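PDB 5N3U: phycocyanobilin lyase subunit alpha from Nostoc sp. PCC 7120, which forms a lyase with CpcF and is probably required for attaching the chromophore to the alpha subunit of phycocyanin. Local coordinates for residues 221-224 with 225-228; 266-269 with 270-274. All blocks are in the same frame, centred on the assembly; numbering follows the deposited sequence.

Contact 1. Residues 221-224 with 225-228; sequences IGYL and AAAE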
loop_
_atom_site.group_PDB
_atom_site.type_symbol
_atom_site.label_atom_id
_atom_site.label_comp_id
_atom_site.label_asym_id
_atom_site.label_seq_id
_atom_site.Cartn_x
_atom_site.Cartn_y
_atom_site.Cartn_z
ATOM N N ILE A 221 -14.545 -17.500 -15.867
ATOM C CA ILE A 221 -15.294 -18.525 -16.534
ATOM C C ILE A 221 -16.142 -19.328 -15.574
ATOM O O ILE A 221 -17.018 -20.036 -16.008
ATOM C CB ILE A 221 -14.353 -19.413 -17.363
ATOM C CG1 ILE A 221 -13.472 -20.233 -16.458
ATOM C CG2 ILE A 221 -13.551 -18.518 -18.303
ATOM C CD1 ILE A 221 -12.480 -21.134 -17.135
ATOM N N GLY A 222 -15.837 -19.258 -14.276
ATOM C CA GLY A 222 -16.643 -19.905 -13.244
ATOM C C GLY A 222 -16.479 -21.416 -13.224
ATOM O O GLY A 222 -17.441 -22.095 -12.919
ATOM N N TYR A 223 -15.280 -21.932 -13.503
ATOM C CA TYR A 223 -15.034 -23.379 -13.633
ATOM C C TYR A 223 -14.958 -24.075 -12.289
ATOM O O TYR A 223 -13.899 -24.124 -11.646
ATOM C CB TYR A 223 -13.729 -23.628 -14.407
ATOM C CG TYR A 223 -13.357 -25.087 -14.714
ATOM C CD1 TYR A 223 -14.244 -25.954 -15.380
ATOM C CD2 TYR A 223 -12.087 -25.570 -14.401
ATOM C CE1 TYR A 223 -13.883 -27.282 -15.668
ATOM C CE2 TYR A 223 -11.700 -26.857 -14.730
ATOM C CZ TYR A 223 -12.616 -27.712 -15.334
ATOM O OH TYR A 223 -12.200 -28.978 -15.594
ATOM N N LEU A 224 -16.080 -24.678 -11.907
ATOM C CA LEU A 224 -16.258 -25.260 -10.547
ATOM C C LEU A 224 -15.228 -26.270 -10.099
ATOM O O LEU A 224 -14.735 -26.203 -8.986
ATOM C CB LEU A 224 -17.646 -25.870 -10.400
ATOM C CG LEU A 224 -18.047 -26.392 -9.011
ATOM C CD1 LEU A 224 -18.180 -25.221 -8.028
ATOM C CD2 LEU A 224 -19.387 -27.114 -9.110
ATOM N N ALA A 225 -14.877 -27.206 -10.968
ATOM C CA ALA A 225 -13.894 -28.179 -10.648
ATOM C C ALA A 225 -12.585 -27.676 -10.248
ATOM O O ALA A 225 -11.794 -28.412 -9.679
ATOM C CB ALA A 225 -13.746 -29.206 -11.842
ATOM N N ALA A 226 -12.257 -26.410 -10.514
ATOM C CA ALA A 226 -10.967 -25.883 -10.060
ATOM C C ALA A 226 -10.948 -25.386 -8.597
ATOM O O ALA A 226 -9.923 -24.890 -8.121
ATOM C CB ALA A 226 -10.561 -24.723 -10.978
ATOM N N ALA A 227 -12.065 -25.451 -7.901
ATOM C CA ALA A 227 -12.144 -24.815 -6.524
ATOM C C ALA A 227 -11.008 -25.154 -5.557
ATOM O O ALA A 227 -10.362 -24.256 -5.022
ATOM C CB ALA A 227 -13.466 -25.123 -5.920
ATOM N N GLU A 228 -10.704 -26.438 -5.338
ATOM C CA GLU A 228 -9.639 -26.768 -4.383
ATOM C C GLU A 228 -8.274 -26.467 -4.922
ATOM O O GLU A 228 -7.360 -26.110 -4.163
ATOM C CB GLU A 228 -9.716 -28.264 -3.887
ATOM C CG GLU A 228 -10.978 -28.514 -3.070
ATOM C CD GLU A 228 -12.261 -28.558 -3.913
ATOM O OE1 GLU A 228 -12.216 -28.856 -5.142
ATOM O OE2 GLU A 228 -13.369 -28.309 -3.385
#
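Tyr223 lays its ring against the two alanines that open the next turn, and the two meet it differently. The methyl of Ala225 sits over one face, 4.0 Å above the plane and displaced toward the rim, with CZ of Tyr223 the ring atom nearest to CB of Ala225. The methyl of Ala226 approaches obliquely at the other end of the ring, where its CB is 3.8 Å from CD2 of Tyr223. What brings the ring here is the first torsion: CG stands anti to the backbone N (chi1 -176°), beside the carbonyl carbon, and the ring therefore swings along the chain in the direction of the alanines.

Beneath these side chains the backbone turns in two 3-10 steps. Ala226 N donates to Tyr223 O at 3.0 Å, and Ala227 N does the same to Leu224 O, also at 3.0 Å. In both, the donor stands well above the carbonyl plane, in keeping with the tight i to i+3 spacing. The turn leads from helix 208-221 into helix 227-232, consistent with the HEAT-like repeats of this family; Gly222, with positive phi, breaks the first helix, and the 3-10 turn through Leu224, Ala225 and Ala226 runs into the second.

Leu224 meets the turn through its backbone, while the isobutyl group points away and packs on Gln264, Arg267 and Val268 of helix 263-273. The methyl of Ala227 rests 3.5 Å from the carbonyl O of Leu224. Tyr223 is buried, and its hydroxyl is hydrogen-bonded to Glu197; Tyr187, Pro193, Val200 and Leu218 also pack against this side chain, wedging it among helices 176-190, 193-203 and 208-221.

Contact 2. Residues 266-269 with 270-274; sequences IRVM and NLMDS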
loop_
_atom_site.group_PDB
_atom_site.type_symbol
_atom_site.label_atom_id
_atom_site.label_comp_id
_atom_site.label_asym_id
_atom_site.label_seq_id
_atom_site.Cartn_x
_atom_site.Cartn_y
_atom_site.Cartn_z
ATOM N N ILE A 266 -22.069 -23.739 -1.168
ATOM C CA ILE A 266 -21.543 -23.846 0.159
ATOM C C ILE A 266 -20.140 -24.300 0.138
ATOM O O ILE A 266 -19.304 -23.797 0.893
ATOM C CB ILE A 266 -22.368 -24.853 1.029
ATOM C CG1 ILE A 266 -23.702 -24.214 1.361
ATOM C CG2 ILE A 266 -21.697 -25.178 2.336
ATOM C CD1 ILE A 266 -24.829 -25.211 1.686
ATOM N N ARG A 267 -19.858 -25.297 -0.668
ATOM C CA ARG A 267 -18.490 -25.802 -0.780
ATOM C C ARG A 267 -17.481 -24.662 -1.143
ATOM O O ARG A 267 -16.385 -24.581 -0.587
ATOM C CB ARG A 267 -18.468 -26.833 -1.908
ATOM C CG ARG A 267 -17.106 -27.335 -2.360
ATOM C CD ARG A 267 -17.346 -27.939 -3.748
ATOM N NE ARG A 267 -16.137 -28.398 -4.411
ATOM C CZ ARG A 267 -16.115 -28.781 -5.691
ATOM N NH1 ARG A 267 -17.229 -28.767 -6.426
ATOM N NH2 ARG A 267 -14.971 -29.122 -6.250
ATOM N N VAL A 268 -17.868 -23.864 -2.101
ATOM C CA VAL A 268 -17.031 -22.720 -2.536
ATOM C C VAL A 268 -16.908 -21.668 -1.364
ATOM O O VAL A 268 -15.823 -21.231 -1.087
ATOM C CB VAL A 268 -17.653 -22.088 -3.778
ATOM C CG1 VAL A 268 -16.971 -20.761 -4.150
ATOM C CG2 VAL A 268 -17.595 -23.076 -4.957
ATOM N N MET A 269 -18.018 -21.357 -0.682
ATOM C CA MET A 269 -18.004 -20.389 0.441
ATOM C C MET A 269 -17.136 -20.839 1.554
ATOM O O MET A 269 -16.416 -20.043 2.137
ATOM C CB MET A 269 -19.399 -20.070 0.916
ATOM C CG MET A 269 -20.114 -19.228 -0.042
ATOM S SD MET A 269 -21.694 -18.471 0.295
ATOM C CE MET A 269 -22.759 -19.928 0.214
ATOM N N ASN A 270 -17.126 -22.138 1.824
ATOM C CA ASN A 270 -16.298 -22.679 2.856
ATOM C C ASN A 270 -14.839 -22.528 2.529
ATOM O O ASN A 270 -13.965 -22.337 3.425
ATOM C CB ASN A 270 -16.612 -24.178 3.117
ATOM C CG ASN A 270 -18.016 -24.405 3.758
ATOM O OD1 ASN A 270 -18.573 -23.542 4.391
ATOM N ND2 ASN A 270 -18.557 -25.602 3.602
ATOM N N LEU A 271 -14.512 -22.654 1.240
ATOM C CA LEU A 271 -13.117 -22.434 0.857
ATOM C C LEU A 271 -12.773 -20.890 1.012
ATOM O O LEU A 271 -11.704 -20.558 1.445
ATOM C CB LEU A 271 -12.875 -22.870 -0.570
ATOM C CG LEU A 271 -12.992 -24.376 -0.784
ATOM C CD1 LEU A 271 -13.111 -24.670 -2.281
ATOM C CD2 LEU A 271 -11.809 -25.073 -0.139
ATOM N N MET A 272 -13.708 -20.064 0.654
ATOM C CA MET A 272 -13.470 -18.604 0.695
ATOM C C MET A 272 -13.224 -18.195 2.143
ATOM O O MET A 272 -12.196 -17.568 2.463
ATOM C CB MET A 272 -14.649 -17.841 0.107
ATOM C CG MET A 272 -14.820 -18.030 -1.409
ATOM S SD MET A 272 -16.229 -17.278 -2.117
ATOM C CE MET A 272 -15.688 -15.572 -2.089
ATOM N N ASP A 273 -14.089 -18.716 3.038
ATOM C CA ASP A 273 -13.940 -18.516 4.507
ATOM C C ASP A 273 -12.550 -18.833 4.987
ATOM O O ASP A 273 -12.032 -18.115 5.864
ATOM C CB ASP A 273 -14.985 -19.263 5.359
ATOM C CG ASP A 273 -16.410 -18.724 5.186
ATOM O OD1 ASP A 273 -16.762 -17.882 4.308
ATOM O OD2 ASP A 273 -17.277 -19.117 6.008
ATOM N N SER A 274 -11.905 -19.873 4.461
ATOM C CA SER A 274 -10.607 -20.247 4.963
ATOM C C SER A 274 -9.456 -19.356 4.465
ATOM O O SER A 274 -8.378 -19.509 4.900
ATOM C CB SER A 274 -10.298 -21.707 4.569
ATOM O OG SER A 274 -10.150 -21.874 3.157
#
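Asn270 folds back beside Ile266 one turn earlier, the two side chains lying side by side and pointing the same way. CG2 of Ile266 comes to 3.4 Å from ND2 of Asn270, an apolar methyl against an amide. The other side-chain pair is apolar: one branch of Val268, CG1, meets SD of Met272 at 4.1 Å. CG of Met272 is anti to its carbonyl carbon (chi1 -69°) and lies 3.4 Å from the carbonyl O of Val268; the chain then bends at chi3, and the side chain packs on Leu241 and Leu244 of helix 237-250 and on Tyr155 of the beta subunit. With Met272 replaced by an alanine, Val268 CG1 would probably lose its thioether neighbour and a gap would open beside those leucines and that tyrosine.

The backbone supplies four successive i to i+4 alpha-helical bonds. The straightest at hydrogen is Asp273 N to Met269 O, 2.8 Å and 172°. Toward the C-terminal end of helix 263-273, the hydroxyl of Ser274 donates to Leu271 O at 2.7 Å.

The charged groups reach beyond the helix. Arg267 NE makes a salt bridge with Glu228, and its NH1 a hydrogen bond with Gln264. The chemistry implies apolar sides for helices 227-232 and 237-250, with Asp273 a polar link to Arg193, Tyr155 and Lys116 of the beta subunit.

Contact 1 precedes contact 2 along the chain, with helix 237-250 between them, yet their centres are only 12 Å apart on the same side of the chain's centre. They meet directly: Ala227 CB rests 3.7 Å from Leu271 CD1, and the Glu228-Arg267 salt bridge and the packing of Leu224 also bridge the two. Helix 263-273 is thereby packed on the turn and start of helix 227-232 at the C-terminal end of this all-helical array. Contact 1 is confined to its own chain, whereas contact 2 also touches the beta subunit, which is consistent with the joint linking the C-terminal helices to the interface with that subunit.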